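PDB 3IAL: prolyl-tRNA synthetase from Giardia lamblia ATCC 50803, which joins L-proline to tRNA(Pro) at the expense of ATP, passing through an enzyme-bound prolyl-adenylate. Local coordinates for the interface of chains A and B. Sequence-based numbering; all coordinates share one arbitrary frame. Chains: chain A/B, Prolyl-tRNA synthetase.

Contact 1: the interface of chains A and B. Residues chain A 42, 47-49, 167; chain B 79-80, 82, 84.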
# COMPACT_ATOMS: atom_id res chain seq x y z
N TYR A 42 11.52 12.16 14.90
CA TYR A 42 12.43 11.73 13.84
C TYR A 42 13.18 12.99 13.42
O TYR A 42 12.54 13.96 13.00
CB TYR A 42 11.65 11.14 12.68
CG TYR A 42 12.51 10.39 11.70
CD1 TYR A 42 12.93 9.09 11.97
CD2 TYR A 42 12.91 10.97 10.50
CE1 TYR A 42 13.73 8.39 11.06
CE2 TYR A 42 13.71 10.28 9.59
CZ TYR A 42 14.11 8.99 9.88
OH TYR A 42 14.90 8.31 8.99
N CYS A 47 9.74 15.40 8.20
CA CYS A 47 9.70 13.98 7.86
C CYS A 47 9.32 13.23 9.11
O CYS A 47 10.17 12.98 9.96
CB CYS A 47 11.05 13.52 7.32
SG CYS A 47 11.48 14.28 5.75
N VAL A 48 8.05 12.88 9.23
CA VAL A 48 7.53 12.31 10.47
C VAL A 48 7.23 10.83 10.29
O VAL A 48 6.95 10.37 9.19
CB VAL A 48 6.25 13.06 10.95
CG1 VAL A 48 6.43 14.57 10.79
CG2 VAL A 48 5.02 12.59 10.19
N VAL A 49 7.32 10.08 11.38
CA VAL A 49 6.96 8.67 11.37
C VAL A 49 5.45 8.55 11.51
O VAL A 49 4.85 9.24 12.32
CB VAL A 49 7.65 7.93 12.52
CG1 VAL A 49 7.14 6.48 12.64
CG2 VAL A 49 9.18 7.99 12.35
N GLU A 167 8.32 15.17 3.49
CA GLU A 167 7.97 13.91 2.83
C GLU A 167 6.49 13.64 3.03
O GLU A 167 6.03 13.48 4.16
CB GLU A 167 8.79 12.73 3.35
CG GLU A 167 8.44 11.42 2.61
CD GLU A 167 9.35 10.26 2.95
OE1 GLU A 167 10.32 10.45 3.72
OE2 GLU A 167 9.11 9.15 2.41
N PHE B 79 7.87 4.70 7.94
CA PHE B 79 8.96 5.60 8.24
C PHE B 79 9.28 6.44 7.01
O PHE B 79 8.94 6.03 5.89
CB PHE B 79 10.22 4.81 8.65
CG PHE B 79 10.36 4.62 10.13
CD1 PHE B 79 9.49 3.82 10.83
CD2 PHE B 79 11.38 5.27 10.83
CE1 PHE B 79 9.61 3.65 12.21
CE2 PHE B 79 11.51 5.10 12.19
CZ PHE B 79 10.62 4.29 12.89
N PRO B 80 9.93 7.61 7.20
CA PRO B 80 10.49 8.39 6.10
C PRO B 80 11.53 7.63 5.30
O PRO B 80 12.16 6.70 5.82
CB PRO B 80 11.16 9.57 6.81
CG PRO B 80 10.45 9.69 8.09
CD PRO B 80 10.11 8.30 8.49
N VAL B 82 14.24 9.02 4.06
CA VAL B 82 15.55 9.61 4.30
C VAL B 82 16.04 9.28 5.71
O VAL B 82 15.27 9.35 6.67
CB VAL B 82 15.54 11.13 4.07
CG1 VAL B 82 15.59 11.44 2.56
CG2 VAL B 82 14.30 11.79 4.72
N PRO B 84 19.14 10.25 8.42
CA PRO B 84 20.26 11.16 8.63
C PRO B 84 21.58 10.41 8.80
O PRO B 84 21.60 9.32 9.36
CB PRO B 84 19.87 11.91 9.91
CG PRO B 84 18.91 11.02 10.60
CD PRO B 84 18.21 10.22 9.56
O HOH W 1 13.51 5.90 7.83
O HOH W 2 8.17 6.57 3.35
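A:Tyr42 swings its ring away from its backbone N (chi1 -166°), which lays one ring face against B:Pro80 and carries the phenol oxygen on to the carbonyl of B:Val82. The proline belongs to motif 1 of the class II synthetases, where an invariant proline reaches into the partner subunit; here it sits in the loop just before strand 82-84. Its CG rides over the tyrosine face, displaced toward the rim, 3.6 Å from A:Tyr42 CE2. The carbonyl O of B:Val82 instead lies at the ring edge, in plane, and takes a hydrogen bond of 2.6 Å from A:Tyr42 OH, the donor tilted 18° from the carbonyl plane. A water bridges the same hydroxyl to B:Pro80 O, so the phenol holds two backbone points of chain B.

With its CG1 branch trans to N (chi1 172°), A:Val49 turns both methyls to one face of B:Phe79. CG2 stands 3.7 Å from B:Phe79 CE2, and CG1 stands 3.8 Å from CE1 of the same ring; the two side chains run alongside, parallel. The extended A:Glu167 crosses the proline nearly at right angles, its carboxylate carbon CD 3.8 Å from B:Pro80 CA and its oxygen OE1 against the same residue. The other carboxylate oxygen works through a second water, which lies 2.9 Å from A:Glu167 OE2 and 2.7 Å from B:Phe79 O.

Contact 2: the interface of chains A and B. Residues chain A 103-105, 119; chain B 82, 105, 113, 119.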
# COMPACT_ATOMS: atom_id res chain seq x y z
N PHE A 103 14.86 17.87 -3.36
CA PHE A 103 16.00 17.21 -2.74
C PHE A 103 16.83 16.61 -3.86
O PHE A 103 16.28 15.95 -4.74
CB PHE A 103 15.57 16.10 -1.79
CG PHE A 103 14.88 16.58 -0.55
CD1 PHE A 103 15.60 16.76 0.62
CD2 PHE A 103 13.52 16.80 -0.53
CE1 PHE A 103 14.96 17.18 1.79
CE2 PHE A 103 12.87 17.21 0.62
CZ PHE A 103 13.59 17.40 1.79
N TRP A 104 18.14 16.84 -3.84
CA TRP A 104 19.02 16.35 -4.89
C TRP A 104 19.93 15.23 -4.40
O TRP A 104 20.78 15.44 -3.54
CB TRP A 104 19.85 17.50 -5.46
CG TRP A 104 19.03 18.47 -6.26
CD1 TRP A 104 18.64 19.72 -5.89
CD2 TRP A 104 18.49 18.25 -7.57
NE1 TRP A 104 17.90 20.30 -6.89
CE2 TRP A 104 17.79 19.42 -7.93
CE3 TRP A 104 18.54 17.18 -8.48
CZ2 TRP A 104 17.14 19.55 -9.15
CZ3 TRP A 104 17.90 17.31 -9.70
CH2 TRP A 104 17.20 18.49 -10.02
N VAL A 105 19.75 14.04 -4.95
CA VAL A 105 20.66 12.92 -4.73
C VAL A 105 21.88 13.16 -5.59
O VAL A 105 21.76 13.24 -6.81
CB VAL A 105 20.05 11.58 -5.15
CG1 VAL A 105 21.05 10.45 -4.90
CG2 VAL A 105 18.72 11.34 -4.43
N LEU A 119 14.58 13.60 -5.89
CA LEU A 119 13.45 12.92 -5.26
C LEU A 119 12.16 13.59 -5.76
O LEU A 119 12.03 14.82 -5.73
CB LEU A 119 13.55 12.97 -3.73
CG LEU A 119 14.85 12.39 -3.13
CD1 LEU A 119 14.82 12.39 -1.60
CD2 LEU A 119 15.09 10.99 -3.63
N VAL B 82 14.24 9.02 4.06
CA VAL B 82 15.55 9.61 4.30
C VAL B 82 16.04 9.28 5.71
O VAL B 82 15.27 9.35 6.67
CB VAL B 82 15.54 11.13 4.07
CG1 VAL B 82 15.59 11.44 2.56
CG2 VAL B 82 14.30 11.79 4.72
N VAL B 105 21.55 12.23 -0.39
CA VAL B 105 20.96 13.53 -0.66
C VAL B 105 21.81 14.56 0.06
O VAL B 105 22.01 14.47 1.27
CB VAL B 105 19.50 13.62 -0.16
CG1 VAL B 105 18.97 15.05 -0.30
CG2 VAL B 105 18.63 12.64 -0.92
N LEU B 113 22.36 20.78 2.47
CA LEU B 113 21.76 20.40 3.75
C LEU B 113 22.86 20.42 4.82
O LEU B 113 24.01 20.12 4.53
CB LEU B 113 21.10 19.02 3.68
CG LEU B 113 20.02 18.81 2.62
CD1 LEU B 113 19.51 17.38 2.65
CD2 LEU B 113 18.86 19.79 2.80
N LEU B 119 19.22 7.77 1.39
CA LEU B 119 18.02 7.04 1.04
C LEU B 119 18.17 5.66 1.67
O LEU B 119 19.21 5.02 1.51
CB LEU B 119 17.86 6.92 -0.47
CG LEU B 119 17.82 8.22 -1.28
CD1 LEU B 119 17.50 7.89 -2.73
CD2 LEU B 119 16.81 9.21 -0.72
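A:Val105 and B:Val105 face each other as an antiparallel beta bridge between two copies of strand 103-108, where the two subunits meet across the two-fold axis. The backbone pairing brings A:Trp104 O to 3.5 Å from B:Val105 CA, and the tryptophan contributes little else to this patch.

Methyl-to-methyl packing gathers round the axis. Both valines hold CG1 trans to the backbone N (chi1 180° in A:Val105), which leaves each CG2 turned toward the axis; the side chains meet there roughly perpendicular, A:Val105 CG2 lying 3.7 Å from B:Val105 CG2. Beside them the two Leu119 side chains, from strand 116-119, pass antiparallel. Their torsions are nearly identical, and A:Leu119 CD2 comes to 3.8 Å from B:Leu119 CD2. Leucines and valines also interlock on the diagonals: A:Leu119 CD1 is 3.9 Å from B:Val105 CG2, with the exchanged pair, A:Val105 CG2 and B:Leu119 CD1, at 4.0 Å.

A phenylalanine comes in at the side, where A:Phe103 slants against the outer branch of B:Val105. That methyl, B:Val105 CG1, meets both the benzylic carbon A:Phe103 CB and the ring-edge carbon A:Phe103 CD1, each at 3.9 Å.

Contact 3: the interface of chains A and B. Residues chain A 102-103, 154, 166; chain B 108-109, 111, 113.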
# COMPACT_ATOMS: atom_id res chain seq x y z
N CYS A 102 13.22 20.72 -4.59
CA CYS A 102 13.87 19.45 -4.94
C CYS A 102 15.00 19.05 -3.98
O CYS A 102 15.96 19.80 -3.78
CB CYS A 102 14.40 19.50 -6.37
SG CYS A 102 13.09 19.34 -7.59
N PHE A 103 14.86 17.87 -3.36
CA PHE A 103 16.00 17.21 -2.74
C PHE A 103 16.83 16.61 -3.86
O PHE A 103 16.28 15.95 -4.74
CB PHE A 103 15.57 16.10 -1.79
CG PHE A 103 14.88 16.58 -0.55
CD1 PHE A 103 15.60 16.76 0.62
CD2 PHE A 103 13.52 16.80 -0.53
CE1 PHE A 103 14.96 17.18 1.79
CE2 PHE A 103 12.87 17.21 0.62
CZ PHE A 103 13.59 17.40 1.79
N HIS A 154 11.22 20.07 -0.43
CA HIS A 154 12.23 20.56 0.51
C HIS A 154 11.88 21.89 1.14
O HIS A 154 12.09 22.08 2.34
CB HIS A 154 13.60 20.70 -0.17
CG HIS A 154 14.55 21.58 0.57
ND1 HIS A 154 15.20 21.18 1.72
CD2 HIS A 154 14.94 22.86 0.35
CE1 HIS A 154 15.95 22.16 2.17
NE2 HIS A 154 15.81 23.19 1.35
N ARG A 166 7.57 17.62 4.51
CA ARG A 166 8.61 17.59 3.49
C ARG A 166 8.66 16.25 2.79
O ARG A 166 9.02 16.18 1.62
CB ARG A 166 9.97 17.99 4.10
CG ARG A 166 10.06 19.49 4.38
CD ARG A 166 11.26 19.88 5.22
NE ARG A 166 12.51 19.88 4.46
CZ ARG A 166 13.64 19.26 4.81
NH1 ARG A 166 13.74 18.54 5.92
NH2 ARG A 166 14.70 19.36 4.02
N GLY B 108 19.12 20.63 -0.81
CA GLY B 108 17.69 20.88 -0.91
C GLY B 108 17.53 22.20 -1.63
O GLY B 108 17.85 23.25 -1.08
N GLY B 109 17.06 22.14 -2.88
CA GLY B 109 17.06 23.32 -3.73
C GLY B 109 18.48 23.62 -4.18
O GLY B 109 19.20 22.71 -4.59
N GLN B 111 20.69 25.01 -2.02
CA GLN B 111 21.49 25.10 -0.80
C GLN B 111 21.83 23.71 -0.23
O GLN B 111 20.99 22.81 -0.25
CB GLN B 111 20.77 25.97 0.23
CG GLN B 111 19.45 25.40 0.78
CD GLN B 111 18.34 26.44 0.91
OE1 GLN B 111 17.16 26.12 0.78
NE2 GLN B 111 18.72 27.70 1.16
N LEU B 113 22.36 20.78 2.47
CA LEU B 113 21.76 20.40 3.75
C LEU B 113 22.86 20.42 4.82
O LEU B 113 24.01 20.12 4.53
CB LEU B 113 21.10 19.02 3.68
CG LEU B 113 20.02 18.81 2.62
CD1 LEU B 113 19.51 17.38 2.65
CD2 LEU B 113 18.86 19.79 2.80
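Motif 2 of the class II synthetases, the strand-loop-strand with the fRxE signature, supplies A:His154 at the signature's variable x position, and B:Gly108 sets its CA on one face of the imidazole. This glycine ends strand 103-108 of the partner, and its CA sits over the middle of the ring, 3.5 Å from A:His154 CG. On the same face, B:Gly108 O hangs above the ring near NE2, well off the line of an in-plane N-H.

The ring edge makes the directed bond. A:His154 NE2 donates to the side-chain oxygen B:Gln111 OE1 over 3.3 Å, a long bond with the acceptor almost in the imidazole plane and an angle of 157° at the hydrogen. Imidazole and amide planes stand 58° apart. The CD2 methyl of B:Leu113 comes in over the rim of the glycine-covered face, 3.8 Å from A:His154 CE1.

A:Arg166 fixes the histidine from behind within chain A. Held side-on, its guanidinium sends NE to the backbone A:His154 O at 3.1 Å and NH2 to A:His154 ND1 at 3.0 Å. Accepting at ND1 suits an imidazole with its hydrogen on NE2, the nitrogen that faces chain B. With chi1 at 161°, CG lies trans to the backbone N, which carries the imidazole out to B:Gly108 and B:Gln111. Nearer the backbone, A:His154 CB rests on one face of the A:Phe103 ring.

A:Phe103 and B:Gly108 pair as an antiparallel beta bridge, next to which B:Gly109 N donates to A:Cys102 O at 2.7 Å.

Contact 4: the interface of chains A and B. Residues chain A 79-80, 82, 130; chain B 42, 47-49, 167.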
# COMPACT_ATOMS: atom_id res chain seq x y z
N PHE A 79 5.97 3.94 -10.06
CA PHE A 79 7.15 4.51 -10.69
C PHE A 79 8.27 4.62 -9.67
O PHE A 79 8.03 4.61 -8.48
CB PHE A 79 6.84 5.91 -11.21
CG PHE A 79 6.42 5.95 -12.64
CD1 PHE A 79 5.20 5.43 -13.03
CD2 PHE A 79 7.24 6.51 -13.60
CE1 PHE A 79 4.81 5.47 -14.36
CE2 PHE A 79 6.87 6.55 -14.91
CZ PHE A 79 5.65 6.02 -15.30
N PRO A 80 9.52 4.77 -10.16
CA PRO A 80 10.66 5.05 -9.29
C PRO A 80 10.54 6.40 -8.57
O PRO A 80 9.92 7.33 -9.10
CB PRO A 80 11.83 5.10 -10.28
CG PRO A 80 11.38 4.26 -11.41
CD PRO A 80 9.93 4.57 -11.55
N VAL A 82 13.19 8.33 -7.81
CA VAL A 82 14.20 9.23 -8.36
C VAL A 82 13.88 9.64 -9.81
O VAL A 82 13.51 8.80 -10.64
CB VAL A 82 15.62 8.60 -8.27
CG1 VAL A 82 16.10 8.60 -6.79
CG2 VAL A 82 15.66 7.19 -8.88
N MET A 130 7.20 8.35 -19.91
CA MET A 130 6.83 6.96 -20.18
C MET A 130 5.55 6.85 -21.03
O MET A 130 5.45 5.96 -21.87
CB MET A 130 6.68 6.20 -18.86
CG MET A 130 7.97 6.11 -18.05
SD MET A 130 9.41 5.43 -18.93
CE MET A 130 8.85 3.77 -19.29
N TYR B 42 13.08 3.25 -18.24
CA TYR B 42 13.24 4.42 -17.39
C TYR B 42 14.74 4.71 -17.30
O TYR B 42 15.51 3.82 -16.95
CB TYR B 42 12.67 4.13 -16.01
CG TYR B 42 12.46 5.35 -15.16
CD1 TYR B 42 11.37 6.19 -15.37
CD2 TYR B 42 13.35 5.67 -14.14
CE1 TYR B 42 11.17 7.32 -14.59
CE2 TYR B 42 13.16 6.80 -13.35
CZ TYR B 42 12.07 7.61 -13.58
OH TYR B 42 11.87 8.72 -12.81
N CYS B 47 16.27 1.15 -11.95
CA CYS B 47 15.01 1.68 -11.45
C CYS B 47 13.95 1.44 -12.52
O CYS B 47 13.91 2.16 -13.52
CB CYS B 47 15.12 3.18 -11.15
SG CYS B 47 16.30 3.57 -9.86
N VAL B 48 13.11 0.44 -12.30
CA VAL B 48 12.19 0.01 -13.33
C VAL B 48 10.77 0.41 -12.97
O VAL B 48 10.39 0.36 -11.81
CB VAL B 48 12.26 -1.52 -13.56
CG1 VAL B 48 13.69 -1.95 -13.85
CG2 VAL B 48 11.71 -2.27 -12.38
N VAL B 49 10.01 0.81 -13.98
CA VAL B 49 8.60 1.11 -13.80
C VAL B 49 7.83 -0.20 -13.62
O VAL B 49 8.01 -1.14 -14.39
CB VAL B 49 8.01 1.86 -15.03
CG1 VAL B 49 6.50 2.11 -14.85
CG2 VAL B 49 8.76 3.18 -15.25
N GLU B 167 16.25 0.39 -7.02
CA GLU B 167 15.12 0.70 -6.13
C GLU B 167 14.25 -0.55 -5.99
O GLU B 167 13.73 -1.06 -6.97
CB GLU B 167 14.28 1.88 -6.63
CG GLU B 167 13.00 2.08 -5.83
CD GLU B 167 12.39 3.47 -5.98
OE1 GLU B 167 12.80 4.21 -6.90
OE2 GLU B 167 11.50 3.82 -5.17
O HOH W 3 9.28 8.55 -11.24
O HOH W 4 8.69 3.86 -5.82
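B:Tyr42 and A:Pro80 overlap head to tail, the pyrrolidine setting its CG on one face of the phenol ring. A:Pro80 CG stands off-centre toward the rim, 3.6 Å from B:Tyr42 CD2; this is the motif 1 proline of chain A, packing against chain B. The ring edge points at A:Val82, whose carbonyl O lies in the ring plane and accepts a hydrogen bond of 2.7 Å from B:Tyr42 OH. A water links that hydroxyl to A:Pro80 O.

A:Phe79 lies flank to flank with B:Val49, the valine laid on one ring face: B:Val49 CG1 is 3.8 Å from A:Phe79 CE1. A:Met130, from helix 124-134, runs antiparallel to the same valine. Bends at chi2 (-54°) and chi3 (-63°) fold its chain back on itself, bringing the terminal methyl CE to 4.1 Å from B:Val49 CG2. The methionine side chain crosses the tyrosine's nearly perpendicularly, its SD near B:Tyr42 CD1.

B:Cys47 closes the other flank, its SG 3.8 Å from A:Val82 CG2. B:Glu167 reaches out with an extended chain, its OE1 beside A:Pro80, and a second water lies 2.9 Å from B:Glu167 OE2 and 2.8 Å from A:Phe79 O.

Contacts 1 and 4 are two-fold twins with the chains exchanged, their C-alpha centres about 22 Å apart. Contact 2 lies between them on the axis, about 12 Å from contact 1 and 16 Å from contact 4. It shares B:Val82 with contact 1, and A:Phe103 and B:Leu113 with contact 3, about 7 Å away. Strand 103-108 runs through both contacts 2 and 3. Class II synthetases of this family work as dimers, and the motif 1 prolines at the flanks and the motif 2 histidine in contact 3 tie catalytic-core elements to the partner, which may couple dimer assembly to active-site order.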